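Local atomic coordinates of multicopper oxidase (PDB entry 4E9X), a protein that probably couples the one-electron oxidation of substrates to the reduction of dioxygen to water, as a laccase-like multicopper oxidase with type 1 and trinuclear copper sites. Residues H57-T69 with Y91-C105. Numbering follows the deposited sequence.
Sequences HTIHWHGVHQKGT and YKFKADRIGTLWYHC. With CU (copper (II) ion), chain K; CU (copper (II) ion), chain E; CU (copper (II) ion), chain D.
Trp-61 is the bump that fills the hollow lined by Tyr-91, Phe-93 and Tyr-103. Its indole brings the NE1 edge to the face of the Tyr-91 ring, NE1 lying 3.5 Å from Tyr-91 CG with the planes at 69°. Phe-93 CE2 sits over the centre of one indole face, and Ile-59 CG2 rests on the opposite face, toward its rim. Tyr-103 CB comes in obliquely at the benzo end, 3.4 Å from Trp-61 CE3. Further along, Val-64 fits into the angle between Phe-93 and Leu-101, CG1 touching the phenyl ring and CG2 the leucine CD1. The Tyr-91 hydroxyl, also bonded to Gln-80, takes an almost straight hydrogen bond from Ile-59 N (3.0 Å from OH); a leucine in place of Tyr-91 would probably leave that amide without its acceptor and open a gap beside the indole.

The other face of the antiparallel pair 60-62/101-104 carries copper ligands. Trp-102 CG lies between its own backbone N and carbonyl carbon (chi1 63°), which brings Trp-102 NE1 over one face of the His-62 ring, 3.2 Å from His-62 CG. His-62 ND1 and His-104 NE2 meet at a shared copper, while His-60 NE2 binds another; His-254 of the second subunit also binds the first copper and His-204 of that subunit the other. Beyond the paired strands, His-57 ND1 and Cys-105 SG hold the type 1 copper with His-112, and Thr-58 N donates to the thiolate, 3.5 Å from Cys-105 SG.

Within this cupredoxin domain, strand 44-51 backs the aromatic cluster through Val-47 and Val-49, whereas strand 119-125 flanks 101-104 and places Trp-119 against Trp-102 and His-104.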
ATOM      1  N   HIS A  57     -20.075  19.388  11.696  1.00 11.82           N
ATOM      2  CA  HIS A  57     -19.688  18.508  10.580  1.00 11.79           C
ATOM      3  C   HIS A  57     -19.675  19.313   9.282  1.00 10.86           C
ATOM      4  O   HIS A  57     -20.168  20.445   9.257  1.00 11.65           O
ATOM      5  CB  HIS A  57     -20.718  17.360  10.419  1.00 11.90           C
ATOM      6  CG  HIS A  57     -20.858  16.519  11.653  1.00 10.36           C
ATOM      7  ND1 HIS A  57     -19.897  15.644  12.093  1.00 10.98           N
ATOM      8  CD2 HIS A  57     -21.885  16.484  12.554  1.00 10.68           C
ATOM      9  CE1 HIS A  57     -20.365  15.092  13.235  1.00 11.19           C
ATOM     10  NE2 HIS A  57     -21.577  15.604  13.530  1.00 11.70           N
ATOM     11  N   THR A  58     -19.214  18.676   8.206  1.00 11.07           N
ATOM     12  CA  THR A  58     -19.446  19.141   6.841  1.00 11.75           C
ATOM     13  C   THR A  58     -19.708  17.915   5.948  1.00 11.04           C
ATOM     14  O   THR A  58     -19.614  16.805   6.474  1.00 12.60           O
ATOM     15  CB  THR A  58     -18.263  19.901   6.219  1.00 10.97           C
ATOM     16  OG1 THR A  58     -17.122  19.017   6.219  1.00 11.82           O
ATOM     17  CG2 THR A  58     -17.904  21.169   7.006  1.00 13.74           C
ATOM     18  N   ILE A  59     -19.986  18.121   4.680  1.00 11.09           N
ATOM     19  CA  ILE A  59     -19.858  16.997   3.741  1.00 10.69           C
ATOM     20  C   ILE A  59     -18.948  17.452   2.609  1.00 11.47           C
ATOM     21  O   ILE A  59     -19.250  18.437   1.935  1.00 11.49           O
ATOM     22  CB  ILE A  59     -21.194  16.523   3.185  1.00 10.69           C
ATOM     23  CG1 ILE A  59     -22.232  16.205   4.281  1.00 12.99           C
ATOM     24  CG2 ILE A  59     -20.951  15.270   2.302  1.00 11.60           C
ATOM     25  CD1 ILE A  59     -23.520  15.590   3.671  1.00 17.16           C
ATOM     26  N   HIS A  60     -17.869  16.697   2.409  1.00 10.58           N
ATOM     27  CA  HIS A  60     -17.031  16.784   1.232  1.00 10.88           C
ATOM     28  C   HIS A  60     -17.404  15.691   0.230  1.00 10.07           C
ATOM     29  O   HIS A  60     -17.679  14.528   0.571  1.00 10.87           O
ATOM     30  CB  HIS A  60     -15.557  16.640   1.637  1.00 10.95           C
ATOM     31  CG  HIS A  60     -14.664  16.411   0.450  1.00 11.09           C
ATOM     32  ND1 HIS A  60     -14.509  17.316  -0.583  1.00 10.64           N
ATOM     33  CD2 HIS A  60     -13.851  15.356   0.159  1.00 11.73           C
ATOM     34  CE1 HIS A  60     -13.683  16.796  -1.483  1.00 11.18           C
ATOM     35  NE2 HIS A  60     -13.244  15.615  -1.042  1.00 10.64           N
ATOM     36  N   TRP A  61     -17.422  16.044  -1.039  1.00  9.20           N
ATOM     37  CA  TRP A  61     -17.859  15.190  -2.156  1.00 10.23           C
ATOM     38  C   TRP A  61     -16.604  14.755  -2.880  1.00  8.73           C
ATOM     39  O   TRP A  61     -16.047  15.479  -3.702  1.00 10.03           O
ATOM     40  CB  TRP A  61     -18.860  15.955  -3.067  1.00 11.09           C
ATOM     41  CG  TRP A  61     -19.922  16.548  -2.166  1.00 10.41           C
ATOM     42  CD1 TRP A  61     -19.902  17.802  -1.645  1.00 11.59           C
ATOM     43  CD2 TRP A  61     -21.136  15.943  -1.672  1.00 12.08           C
ATOM     44  NE1 TRP A  61     -21.022  18.011  -0.853  1.00 13.18           N
ATOM     45  CE2 TRP A  61     -21.811  16.893  -0.841  1.00 13.86           C
ATOM     46  CE3 TRP A  61     -21.704  14.674  -1.862  1.00 12.19           C
ATOM     47  CZ2 TRP A  61     -23.031  16.613  -0.198  1.00 13.02           C
ATOM     48  CZ3 TRP A  61     -22.912  14.427  -1.205  1.00 14.20           C
ATOM     49  CH2 TRP A  61     -23.587  15.343  -0.394  1.00 14.50           C
ATOM     50  N   HIS A  62     -16.075  13.593  -2.504  1.00  9.47           N
ATOM     51  CA  HIS A  62     -14.759  13.142  -2.922  1.00  8.93           C
ATOM     52  C   HIS A  62     -14.844  12.665  -4.348  1.00  9.16           C
ATOM     53  O   HIS A  62     -15.442  11.654  -4.655  1.00 10.86           O
ATOM     54  CB  HIS A  62     -14.274  12.083  -1.925  1.00  9.31           C
ATOM     55  CG  HIS A  62     -12.876  11.583  -2.242  1.00 10.17           C
ATOM     56  ND1 HIS A  62     -11.920  11.463  -1.237  1.00 10.25           N
ATOM     57  CD2 HIS A  62     -12.264  11.129  -3.388  1.00 10.74           C
ATOM     58  CE1 HIS A  62     -10.817  10.955  -1.797  1.00  9.41           C
ATOM     59  NE2 HIS A  62     -11.026  10.784  -3.107  1.00 11.24           N
ATOM     60  N   GLY A  63     -14.062  13.352  -5.181  1.00  9.69           N
ATOM     61  CA  GLY A  63     -13.995  13.085  -6.602  1.00 11.35           C
ATOM     62  C   GLY A  63     -14.802  14.080  -7.432  1.00 10.98           C
ATOM     63  O   GLY A  63     -14.558  14.175  -8.652  1.00 15.04           O
ATOM     64  N   VAL A  64     -15.682  14.834  -6.754  1.00 10.53           N
ATOM     65  CA  VAL A  64     -16.442  15.867  -7.464  1.00 10.43           C
ATOM     66  C   VAL A  64     -15.554  17.051  -7.675  1.00 10.77           C
ATOM     67  O   VAL A  64     -14.928  17.577  -6.735  1.00 13.42           O
ATOM     68  CB  VAL A  64     -17.684  16.268  -6.608  1.00  9.81           C
ATOM     69  CG1 VAL A  64     -18.418  17.469  -7.175  1.00 12.69           C
ATOM     70  CG2 VAL A  64     -18.632  15.055  -6.513  1.00 10.29           C
ATOM     71  N   HIS A  65     -15.389  17.507  -8.919  1.00 11.28           N
ATOM     72  CA  HIS A  65     -14.413  18.579  -9.100  1.00 12.27           C
ATOM     73  C   HIS A  65     -14.830  19.908  -8.514  1.00 11.23           C
ATOM     74  O   HIS A  65     -13.958  20.745  -8.251  1.00 11.75           O
ATOM     75  CB  HIS A  65     -14.259  18.797 -10.624  1.00 14.68           C
ATOM     76  CG  HIS A  65     -13.558  17.687 -11.328  1.00 17.44           C
ATOM     77  ND1 HIS A  65     -13.552  17.551 -12.720  1.00 20.20           N
ATOM     78  CD2 HIS A  65     -12.783  16.712 -10.822  1.00 16.57           C
ATOM     79  CE1 HIS A  65     -12.820  16.516 -13.027  1.00 21.11           C
ATOM     80  NE2 HIS A  65     -12.337  15.976 -11.912  1.00 19.92           N
ATOM     81  N   GLN A  66     -16.139  20.128  -8.370  1.00 11.53           N
ATOM     82  CA  GLN A  66     -16.661  21.427  -7.937  1.00 11.63           C
ATOM     83  C   GLN A  66     -16.221  22.527  -8.895  1.00 11.65           C
ATOM     84  O   GLN A  66     -15.714  23.545  -8.494  1.00 14.26           O
ATOM     85  CB  GLN A  66     -16.214  21.788  -6.503  1.00 12.36           C
ATOM     86  CG  GLN A  66     -16.630  20.706  -5.505  1.00 12.99           C
ATOM     87  CD  GLN A  66     -18.133  20.701  -5.186  1.00 13.29           C
ATOM     88  OE1 GLN A  66     -18.908  21.531  -5.640  1.00 13.26           O
ATOM     89  NE2 GLN A  66     -18.507  19.692  -4.401  1.00 11.81           N
ATOM     90  N   LYS A  67     -16.437  22.287 -10.179  1.00 12.90           N
ATOM     91  CA  LYS A  67     -16.066  23.200 -11.244  1.00 15.25           C
ATOM     92  C   LYS A  67     -16.892  24.476 -11.099  1.00 18.73           C
ATOM     93  O   LYS A  67     -18.103  24.468 -11.376  1.00 21.79           O
ATOM     94  CB  LYS A  67     -16.284  22.547 -12.610  1.00 19.14           C
ATOM     95  CG  LYS A  67     -15.777  23.239 -13.837  1.00 25.79           C
ATOM     96  CD  LYS A  67     -14.330  23.713 -13.740  1.00 30.89           C
ATOM     97  CE  LYS A  67     -13.494  23.418 -14.973  1.00 39.62           C
ATOM     98  NZ  LYS A  67     -12.983  22.001 -14.949  1.00 58.57           N
ATOM     99  N   GLY A  68     -16.244  25.541 -10.653  1.00 21.18           N
ATOM    100  CA  GLY A  68     -16.855  26.834 -10.437  1.00 25.98           C
ATOM    101  C   GLY A  68     -17.747  26.821  -9.203  1.00 23.45           C
ATOM    102  O   GLY A  68     -18.534  27.743  -9.000  1.00 27.52           O
ATOM    103  N   THR A  69     -17.657  25.777  -8.410  1.00 16.59           N
ATOM    104  CA  THR A  69     -18.509  25.650  -7.216  1.00 14.84           C
ATOM    105  C   THR A  69     -17.659  25.288  -5.991  1.00 13.65           C
ATOM    106  O   THR A  69     -18.163  24.566  -5.099  1.00 13.07           O
ATOM    107  CB  THR A  69     -19.665  24.646  -7.351  1.00 14.14           C
ATOM    108  OG1 THR A  69     -19.168  23.341  -7.622  1.00 14.75           O
ATOM    109  CG2 THR A  69     -20.498  25.027  -8.566  1.00 16.65           C
ATOM    110  N   TYR A  91     -25.441  22.172  -0.210  1.00 14.22           N
ATOM    111  CA  TYR A  91     -24.405  21.927  -1.216  1.00 14.01           C
ATOM    112  C   TYR A  91     -25.032  21.938  -2.612  1.00 13.49           C
ATOM    113  O   TYR A  91     -26.082  21.300  -2.731  1.00 14.49           O
ATOM    114  CB  TYR A  91     -23.713  20.568  -0.990  1.00 12.52           C
ATOM    115  CG  TYR A  91     -22.969  20.607   0.348  1.00 12.29           C
ATOM    116  CD1 TYR A  91     -21.707  21.175   0.401  1.00 12.55           C
ATOM    117  CD2 TYR A  91     -23.535  20.125   1.539  1.00 11.50           C
ATOM    118  CE1 TYR A  91     -20.946  21.253   1.568  1.00 12.23           C
ATOM    119  CE2 TYR A  91     -22.824  20.203   2.723  1.00 10.76           C
ATOM    120  CZ  TYR A  91     -21.549  20.768   2.727  1.00 11.58           C
ATOM    121  OH  TYR A  91     -20.860  20.862   3.905  1.00 11.80           O
ATOM    122  N   LYS A  92     -24.387  22.572  -3.587  1.00 14.35           N
ATOM    123  CA  LYS A  92     -24.803  22.450  -4.980  1.00 14.27           C
ATOM    124  C   LYS A  92     -23.589  22.232  -5.892  1.00 14.62           C
ATOM    125  O   LYS A  92     -22.587  22.956  -5.801  1.00 15.67           O
ATOM    126  CB  LYS A  92     -25.521  23.744  -5.425  1.00 17.63           C
ATOM    127  CG  LYS A  92     -26.703  24.095  -4.562  1.00 18.56           C
ATOM    128  CD  LYS A  92     -27.477  25.256  -5.201  1.00 21.13           C
ATOM    129  CE  LYS A  92     -28.824  25.457  -4.479  1.00 19.86           C
ATOM    130  NZ  LYS A  92     -29.669  26.509  -5.075  1.00 28.27           N
ATOM    131  N   PHE A  93     -23.678  21.196  -6.747  1.00 15.16           N
ATOM    132  CA  PHE A  93     -22.594  20.927  -7.689  1.00 13.82           C
ATOM    133  C   PHE A  93     -23.155  20.248  -8.904  1.00 13.06           C
ATOM    134  O   PHE A  93     -24.208  19.601  -8.804  1.00 14.85           O
ATOM    135  CB  PHE A  93     -21.457  20.102  -7.058  1.00 15.30           C
ATOM    136  CG  PHE A  93     -21.918  18.788  -6.453  1.00 13.58           C
ATOM    137  CD1 PHE A  93     -21.975  17.625  -7.217  1.00 14.25           C
ATOM    138  CD2 PHE A  93     -22.291  18.751  -5.127  1.00 17.26           C
ATOM    139  CE1 PHE A  93     -22.415  16.454  -6.615  1.00 18.11           C
ATOM    140  CE2 PHE A  93     -22.715  17.586  -4.530  1.00 19.40           C
ATOM    141  CZ  PHE A  93     -22.784  16.408  -5.280  1.00 19.60           C
ATOM    142  N   LYS A  94     -22.464  20.361 -10.029  1.00 13.21           N
ATOM    143  CA  LYS A  94     -22.806  19.563 -11.185  1.00 13.15           C
ATOM    144  C   LYS A  94     -21.949  18.309 -11.151  1.00 12.49           C
ATOM    145  O   LYS A  94     -20.751  18.322 -10.895  1.00 13.74           O
ATOM    146  CB  LYS A  94     -22.543  20.310 -12.507  1.00 16.50           C
ATOM    147  CG  LYS A  94     -22.883  19.584 -13.815  1.00 21.10           C
ATOM    148  CD  LYS A  94     -22.606  20.472 -14.999  1.00 25.15           C
ATOM    149  CE  LYS A  94     -23.664  21.544 -15.137  1.00 31.24           C
ATOM    150  NZ  LYS A  94     -24.921  20.976 -15.730  1.00 47.23           N
ATOM    151  N   ALA A  95     -22.627  17.172 -11.465  1.00 11.92           N
ATOM    152  CA  ALA A  95     -21.965  15.890 -11.486  1.00 12.88           C
ATOM    153  C   ALA A  95     -21.258  15.664 -12.823  1.00 11.94           C
ATOM    154  O   ALA A  95     -21.652  14.754 -13.563  1.00 13.48           O
ATOM    155  CB  ALA A  95     -23.034  14.810 -11.251  1.00 14.61           C
ATOM    156  N   ASP A  96     -20.233  16.456 -13.113  1.00 11.18           N
ATOM    157  CA  ASP A  96     -19.576  16.347 -14.405  1.00 12.20           C
ATOM    158  C   ASP A  96     -18.453  15.334 -14.331  1.00 12.71           C
ATOM    159  O   ASP A  96     -17.919  14.978 -15.376  1.00 24.64           O
ATOM    160  CB  ASP A  96     -19.068  17.672 -14.943  1.00 15.67           C
ATOM    161  CG  ASP A  96     -18.276  18.520 -14.013  1.00 21.81           C
ATOM    162  OD1 ASP A  96     -17.805  18.069 -12.960  1.00 26.74           O
ATOM    163  OD2 ASP A  96     -18.120  19.725 -14.358  1.00 37.56           O
ATOM    164  N   ARG A  97     -18.070  14.857 -13.186  1.00 11.42           N
ATOM    165  CA  ARG A  97     -17.037  13.813 -13.022  1.00 10.36           C
ATOM    166  C   ARG A  97     -17.716  12.458 -12.870  1.00 10.09           C
ATOM    167  O   ARG A  97     -18.512  12.288 -11.961  1.00 11.69           O
ATOM    168  CB  ARG A  97     -16.140  14.141 -11.802  1.00 12.43           C
ATOM    169  CG  ARG A  97     -15.260  12.888 -11.380  1.00 15.20           C
ATOM    170  CD  ARG A  97     -14.236  12.546 -12.418  1.00 13.99           C
ATOM    171  NE  ARG A  97     -13.029  12.072 -11.737  1.00 13.03           N
ATOM    172  CZ  ARG A  97     -12.895  10.911 -11.115  1.00 11.05           C
ATOM    173  NH1 ARG A  97     -13.862  10.011 -11.060  1.00  9.36           N
ATOM    174  NH2 ARG A  97     -11.723  10.658 -10.552  1.00 12.04           N
ATOM    175  N   ILE A  98     -17.420  11.524 -13.758  1.00 10.08           N
ATOM    176  CA  ILE A  98     -18.121  10.247 -13.736  1.00  9.89           C
ATOM    177  C   ILE A  98     -17.492   9.293 -12.733  1.00  9.07           C
ATOM    178  O   ILE A  98     -16.352   9.395 -12.292  1.00  9.78           O
ATOM    179  CB  ILE A  98     -18.071   9.649 -15.160  1.00 11.71           C
ATOM    180  CG1 ILE A  98     -16.639   9.300 -15.616  1.00 12.66           C
ATOM    181  CG2 ILE A  98     -18.743  10.564 -16.162  1.00 12.94           C
ATOM    182  CD1 ILE A  98     -16.482   8.738 -17.018  1.00 18.25           C
ATOM    183  N   GLY A  99     -18.287   8.253 -12.449  1.00  8.74           N
ATOM    184  CA  GLY A  99     -17.760   7.015 -11.851  1.00  8.90           C
ATOM    185  C   GLY A  99     -18.103   6.834 -10.394  1.00  7.78           C
ATOM    186  O   GLY A  99     -18.999   7.474  -9.815  1.00  8.64           O
ATOM    187  N   THR A 100     -17.304   5.965  -9.758  1.00  7.51           N
ATOM    188  CA  THR A 100     -17.450   5.670  -8.366  1.00  7.36           C
ATOM    189  C   THR A 100     -16.817   6.781  -7.517  1.00  7.33           C
ATOM    190  O   THR A 100     -15.582   6.834  -7.363  1.00  8.05           O
ATOM    191  CB  THR A 100     -16.735   4.353  -8.030  1.00  7.85           C
ATOM    192  OG1 THR A 100     -17.218   3.341  -8.925  1.00  8.13           O
ATOM    193  CG2 THR A 100     -17.010   3.929  -6.593  1.00  8.12           C
ATOM    194  N   LEU A 101     -17.682   7.632  -6.972  1.00  7.62           N
ATOM    195  CA  LEU A 101     -17.242   8.684  -6.054  1.00  7.27           C
ATOM    196  C   LEU A 101     -17.766   8.380  -4.662  1.00  7.46           C
ATOM    197  O   LEU A 101     -18.422   7.334  -4.433  1.00  8.36           O
ATOM    198  CB  LEU A 101     -17.770  10.062  -6.522  1.00  8.01           C
ATOM    199  CG  LEU A 101     -17.629  10.321  -8.029  1.00  8.38           C
ATOM    200  CD1 LEU A 101     -18.081  11.748  -8.358  1.00  9.72           C
ATOM    201  CD2 LEU A 101     -16.232  10.108  -8.536  1.00  9.94           C
ATOM    202  N   TRP A 102     -17.498   9.257  -3.702  1.00  7.82           N
ATOM    203  CA  TRP A 102     -18.053   9.036  -2.353  1.00  7.82           C
ATOM    204  C   TRP A 102     -18.124  10.365  -1.636  1.00  8.13           C
ATOM    205  O   TRP A 102     -17.673  11.369  -2.161  1.00  9.73           O
ATOM    206  CB  TRP A 102     -17.261   8.009  -1.595  1.00  8.79           C
ATOM    207  CG  TRP A 102     -15.815   8.245  -1.247  1.00  8.04           C
ATOM    208  CD1 TRP A 102     -14.793   8.544  -2.091  1.00  8.26           C
ATOM    209  CD2 TRP A 102     -15.264   8.151   0.077  1.00  8.13           C
ATOM    210  NE1 TRP A 102     -13.615   8.651  -1.346  1.00  8.76           N
ATOM    211  CE2 TRP A 102     -13.879   8.418  -0.026  1.00  7.93           C
ATOM    212  CE3 TRP A 102     -15.787   7.860   1.355  1.00  7.64           C
ATOM    213  CZ2 TRP A 102     -13.051   8.408   1.103  1.00  8.80           C
ATOM    214  CZ3 TRP A 102     -14.967   7.853   2.466  1.00  8.88           C
ATOM    215  CH2 TRP A 102     -13.587   8.133   2.336  1.00  8.55           C
ATOM    216  N   TYR A 103     -18.701  10.357  -0.454  1.00  8.92           N
ATOM    217  CA  TYR A 103     -18.869  11.615   0.266  1.00  8.74           C
ATOM    218  C   TYR A 103     -18.551  11.289   1.728  1.00  9.03           C
ATOM    219  O   TYR A 103     -18.767  10.154   2.199  1.00  9.54           O
ATOM    220  CB  TYR A 103     -20.264  12.268   0.043  1.00 10.38           C
ATOM    221  CG  TYR A 103     -21.394  11.394   0.579  1.00  9.24           C
ATOM    222  CD1 TYR A 103     -21.824  11.483   1.900  1.00  9.47           C
ATOM    223  CD2 TYR A 103     -22.022  10.475  -0.258  1.00  9.44           C
ATOM    224  CE1 TYR A 103     -22.855  10.678   2.381  1.00 10.24           C
ATOM    225  CE2 TYR A 103     -23.060   9.641   0.203  1.00  9.66           C
ATOM    226  CZ  TYR A 103     -23.444   9.760   1.503  1.00  9.74           C
ATOM    227  OH  TYR A 103     -24.461   8.968   2.030  1.00 10.41           O
ATOM    228  N   HIS A 104     -18.070  12.277   2.484  1.00  9.66           N
ATOM    229  CA  HIS A 104     -17.709  12.021   3.868  1.00  9.43           C
ATOM    230  C   HIS A 104     -17.547  13.339   4.623  1.00  9.35           C
ATOM    231  O   HIS A 104     -17.284  14.372   3.977  1.00 11.81           O
ATOM    232  CB  HIS A 104     -16.405  11.211   3.991  1.00  9.27           C
ATOM    233  CG  HIS A 104     -15.164  11.753   3.340  1.00  9.92           C
ATOM    234  ND1 HIS A 104     -14.383  12.742   3.872  1.00  9.95           N
ATOM    235  CD2 HIS A 104     -14.578  11.407   2.167  1.00  9.96           C
ATOM    236  CE1 HIS A 104     -13.352  12.983   3.040  1.00 10.09           C
ATOM    237  NE2 HIS A 104     -13.431  12.172   2.003  1.00 10.13           N
ATOM    238  N   CYS A 105     -17.636  13.289   5.938  1.00 10.35           N
ATOM    239  CA  CYS A 105     -17.367  14.529   6.694  1.00 11.47           C
ATOM    240  C   CYS A 105     -15.932  14.962   6.459  1.00 10.97           C
ATOM    241  O   CYS A 105     -15.049  14.142   6.229  1.00 11.26           O
ATOM    242  CB  CYS A 105     -17.627  14.227   8.183  1.00 12.18           C
ATOM    243  SG  CYS A 105     -17.526  15.727   9.192  1.00 16.43           S
TER
HETATM  244 CU    CU K2402     -11.667  14.901  -1.721  0.65 14.02          CU
HETATM  245 CU    CU E1402     -12.054  11.792   0.646  0.80 10.86          CU
HETATM  246 CU    CU D1401     -18.152  15.082  11.215  0.90 12.49          CU
HETATM  247  O   HOH W   1     -17.764  16.772 -10.639  1.00 15.26           O
HETATM  248  O   HOH W   2     -14.904  19.515 -14.414  1.00 27.58           O
HETATM  249  O   HOH W   3     -18.118  19.727 -10.624  1.00 17.26           O
HETATM  250  O   HOH W   4     -19.991  21.857  -9.865  1.00 15.89           O